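Local coordinates for lysozyme, putative (PDB 2WAG), which probably cleaves the glycan strands of bacterial cell-wall peptidoglycan, as a family GH25 lysozyme acting with retention of anomeric configuration, at residues A45-F51 with T84-F89. Numbering follows the deposited sequence.
Sequences ATEGSAF and TQAEQF. With SO4 (sulfate ion), chain G.
Thr46 meets Phe89 where strand 40-47 packs against helix 82-92 in the TIM-barrel-like (β/α) fold of GH25 lysozymes, and beyond it the β-hairpin turn formed by Gly48, Ser49 and Ala50 packs along Thr84, Gln85 and Gln88. Strand 45-47 and helix 84-89 run nearly antiparallel (159°), their axes 8.3 Å apart. Thr46 OG1 lies at the edge of the Phe89 ring, near its plane and 3.5 Å from CD1. A chi1 of 47° sets this hydroxyl between the threonine's own N and carbonyl carbon, facing the helix, where it is buried without a hydrogen-bonding partner. On its other branch, Thr46 CG2 rests against Gln88 O at 3.7 Å.

The Gln85 side chain, extended beyond CG, runs past Ser49 and brings OE1 to 3.6 Å from Gly48 CA. OE1 accepts from Ser77 N and NE2 donates to Ser80 O, which fixes the rotation of the amide beside Gly48. Gly48 O is itself bonded to His74 NE2 of the neighbouring strand 69-75. Gln88, tentatively placed between two conformers, bends at chi2 along Ser49 and Ala50, with OE1 bonded to Arg91 NE. Ser49 OG lies by Thr84 OG1, a pairing left doubtful by alternate conformers; Ser80 OG and Lys81 O are their respective further partners. A water joins the backbones, donating to Ser49 O (3.0 Å) and Thr84 O (2.6 Å). Glu47 and Phe51 exchange backbone hydrogen bonds, closing the turn. A sulfate, probably from the crystallisation liquor and also held by Ser77 OG and Ser80 OG, receives a nearly straight bond from Ser49 N to its O2, 2.7 Å long with an N-H...O angle of 170°.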
ATOM      1  N   ALA A  45      18.460   2.783   2.894  1.00  7.38           N
ATOM      2  CA  ALA A  45      19.576   3.698   3.094  1.00  7.30           C
ATOM      3  C   ALA A  45      19.443   4.934   2.230  1.00  7.70           C
ATOM      4  O   ALA A  45      19.473   6.051   2.741  1.00  9.55           O
ATOM      5  CB  ALA A  45      20.893   2.982   2.790  1.00  8.04           C
ATOM      6  N   THR A  46      19.341   4.734   0.926  1.00  7.76           N
ATOM      7  CA  THR A  46      19.488   5.814  -0.038  1.00  7.56           C
ATOM      8  C   THR A  46      18.396   5.743  -1.095  1.00  7.48           C
ATOM      9  O   THR A  46      17.743   4.685  -1.312  1.00  7.37           O
ATOM     10  CB  THR A  46      20.876   5.744  -0.724  1.00  7.35           C
ATOM     11  OG1 THR A  46      21.130   4.393  -1.129  1.00  8.36           O
ATOM     12  CG2 THR A  46      21.947   6.146   0.226  1.00  9.09           C
ATOM     13  N   GLU A  47      18.213   6.865  -1.787  1.00  8.68           N
ATOM     14  CA  GLU A  47      17.347   6.921  -2.950  1.00  8.79           C
ATOM     15  C   GLU A  47      17.976   7.836  -3.978  1.00  8.93           C
ATOM     16  O   GLU A  47      18.500   8.901  -3.629  1.00  9.68           O
ATOM     17  CB  GLU A  47      15.913   7.374  -2.592  1.00  9.29           C
ATOM     18  CG  GLU A  47      14.993   7.479  -3.810  1.00  8.80           C
ATOM     19  CD  GLU A  47      13.523   7.626  -3.468  1.00  8.89           C
ATOM     20  OE1 GLU A  47      13.164   7.632  -2.278  1.00  9.09           O
ATOM     21  OE2 GLU A  47      12.732   7.752  -4.422  1.00  9.46           O
ATOM     22  N   GLY A  48      17.940   7.427  -5.238  1.00  8.83           N
ATOM     23  CA  GLY A  48      18.496   8.253  -6.308  1.00  9.54           C
ATOM     24  C   GLY A  48      19.939   8.639  -6.075  1.00 10.57           C
ATOM     25  O   GLY A  48      20.715   7.895  -5.487  1.00 11.74           O
ATOM     26  N   SER A  49      20.343   9.811  -6.543  0.50 10.67           N
ATOM     27  CA  SER A  49      21.773  10.083  -6.507  0.50 10.75           C
ATOM     28  C   SER A  49      22.155  11.000  -5.337  0.50 11.35           C
ATOM     29  O   SER A  49      23.329  11.285  -5.179  0.50 11.68           O
ATOM     30  CB  SER A  49      22.316  10.564  -7.891  0.50  9.28           C
ATOM     31  OG  SER A  49      22.341   9.531  -8.894  0.50  9.78           O
ATOM     32  N   ALA A  50      21.212  11.406  -4.482  1.00 11.96           N
ATOM     33  CA  ALA A  50      21.581  12.279  -3.377  1.00 12.13           C
ATOM     34  C   ALA A  50      20.794  12.130  -2.071  1.00 11.96           C
ATOM     35  O   ALA A  50      21.156  12.713  -1.050  1.00 12.81           O
ATOM     36  CB  ALA A  50      21.531  13.730  -3.854  1.00 13.38           C
ATOM     37  N   PHE A  51      19.740  11.317  -2.068  1.00 11.71           N
ATOM     38  CA  PHE A  51      18.881  11.252  -0.901  1.00 11.16           C
ATOM     39  C   PHE A  51      19.324  10.172   0.097  1.00 10.25           C
ATOM     40  O   PHE A  51      19.719   9.073  -0.303  1.00 10.22           O
ATOM     41  CB  PHE A  51      17.421  11.021  -1.329  1.00 12.28           C
ATOM     42  CG  PHE A  51      16.454  10.940  -0.195  1.00 12.43           C
ATOM     43  CD1 PHE A  51      15.815  12.084   0.284  1.00 14.20           C
ATOM     44  CD2 PHE A  51      16.175   9.715   0.409  1.00 13.01           C
ATOM     45  CE1 PHE A  51      14.896  11.999   1.333  1.00 14.59           C
ATOM     46  CE2 PHE A  51      15.263   9.629   1.456  1.00 13.77           C
ATOM     47  CZ  PHE A  51      14.638  10.762   1.924  1.00 14.30           C
ATOM     48  N   THR A  84      26.238   7.101 -10.317  1.00 11.42           N
ATOM     49  CA  THR A  84      26.042   8.032  -9.226  0.50 10.75           C
ATOM     50  C   THR A  84      25.170   7.438  -8.110  1.00 10.97           C
ATOM     51  O   THR A  84      25.409   7.654  -6.933  1.00 11.08           O
ATOM     52  CB  THR A  84      25.465   9.352  -9.756  0.50 10.21           C
ATOM     53  OG1 THR A  84      24.277   9.096 -10.518  0.50 13.00           O
ATOM     54  CG2 THR A  84      26.460   9.958 -10.678  0.50  7.44           C
ATOM     55  N   GLN A  85      24.163   6.665  -8.509  1.00 10.83           N
ATOM     56  CA  GLN A  85      23.328   5.992  -7.511  1.00 10.63           C
ATOM     57  C   GLN A  85      24.130   4.955  -6.718  1.00 10.13           C
ATOM     58  O   GLN A  85      23.989   4.876  -5.509  1.00 10.46           O
ATOM     59  CB  GLN A  85      22.121   5.365  -8.190  1.00  9.78           C
ATOM     60  CG  GLN A  85      21.168   6.419  -8.751  1.00 10.42           C
ATOM     61  CD  GLN A  85      19.869   5.833  -9.185  1.00  9.32           C
ATOM     62  OE1 GLN A  85      19.085   5.359  -8.358  1.00  9.60           O
ATOM     63  NE2 GLN A  85      19.619   5.829 -10.491  1.00  9.85           N
ATOM     64  N   ALA A  86      24.989   4.178  -7.404  1.00  9.90           N
ATOM     65  CA  ALA A  86      25.840   3.214  -6.705  1.00  9.90           C
ATOM     66  C   ALA A  86      26.793   3.919  -5.742  1.00  9.96           C
ATOM     67  O   ALA A  86      27.020   3.471  -4.621  1.00  9.96           O
ATOM     68  CB  ALA A  86      26.643   2.394  -7.699  1.00 10.72           C
ATOM     69  N   GLU A  87      27.379   5.023  -6.213  1.00 10.47           N
ATOM     70  CA  GLU A  87      28.292   5.778  -5.370  1.00 11.34           C
ATOM     71  C   GLU A  87      27.594   6.296  -4.122  1.00 11.39           C
ATOM     72  O   GLU A  87      28.172   6.324  -3.029  1.00 11.35           O
ATOM     73  CB  GLU A  87      28.910   6.951  -6.160  1.00 11.73           C
ATOM     74  CG  GLU A  87      29.934   6.498  -7.212  1.00 13.46           C
ATOM     75  CD  GLU A  87      30.294   7.550  -8.262  1.00 18.78           C
ATOM     76  OE1 GLU A  87      29.540   8.523  -8.495  1.00 18.88           O
ATOM     77  OE2 GLU A  87      31.354   7.374  -8.903  1.00 22.59           O
ATOM     78  N   GLN A  88      26.323   6.649  -4.265  1.00 11.44           N
ATOM     79  CA  GLN A  88      25.576   7.110  -3.121  0.50 11.43           C
ATOM     80  C   GLN A  88      25.284   6.007  -2.090  1.00 11.09           C
ATOM     81  O   GLN A  88      25.469   6.192  -0.890  1.00 11.83           O
ATOM     82  CB  GLN A  88      24.332   7.809  -3.618  0.50 11.35           C
ATOM     83  CG  GLN A  88      24.590   9.300  -3.687  0.50  8.54           C
ATOM     84  CD  GLN A  88      24.731   9.911  -2.296  0.50  2.83           C
ATOM     85  OE1 GLN A  88      25.813  10.339  -1.882  0.50 11.42           O
ATOM     86  NE2 GLN A  88      23.627   9.932  -1.571  0.50  9.89           N
ATOM     87  N   PHE A  89      24.854   4.840  -2.562  1.00 10.06           N
ATOM     88  CA  PHE A  89      24.662   3.732  -1.634  1.00 10.25           C
ATOM     89  C   PHE A  89      25.996   3.396  -0.942  1.00  9.83           C
ATOM     90  O   PHE A  89      26.051   3.235   0.270  1.00 10.28           O
ATOM     91  CB  PHE A  89      24.105   2.545  -2.409  1.00  9.90           C
ATOM     92  CG  PHE A  89      23.773   1.339  -1.561  1.00  8.71           C
ATOM     93  CD1 PHE A  89      22.515   1.213  -0.965  1.00  9.29           C
ATOM     94  CD2 PHE A  89      24.696   0.315  -1.381  1.00  9.03           C
ATOM     95  CE1 PHE A  89      22.192   0.078  -0.227  1.00  8.93           C
ATOM     96  CE2 PHE A  89      24.385  -0.817  -0.623  1.00  9.57           C
ATOM     97  CZ  PHE A  89      23.117  -0.942  -0.068  1.00  8.29           C
TER
HETATM   98  S   SO4 G1223      17.464  11.664  -8.703  1.00 13.82           S
HETATM   99  O1  SO4 G1223      16.113  11.343  -8.272  1.00 21.43           O
HETATM  100  O2  SO4 G1223      18.607  11.507  -7.811  1.00 21.63           O
HETATM  101  O3  SO4 G1223      17.566  12.810  -9.616  1.00 20.44           O
HETATM  102  O4  SO4 G1223      17.689  10.535  -9.636  1.00 20.26           O
HETATM  103  O   HOH W   1      25.896  10.096  -6.273  0.50  8.19           O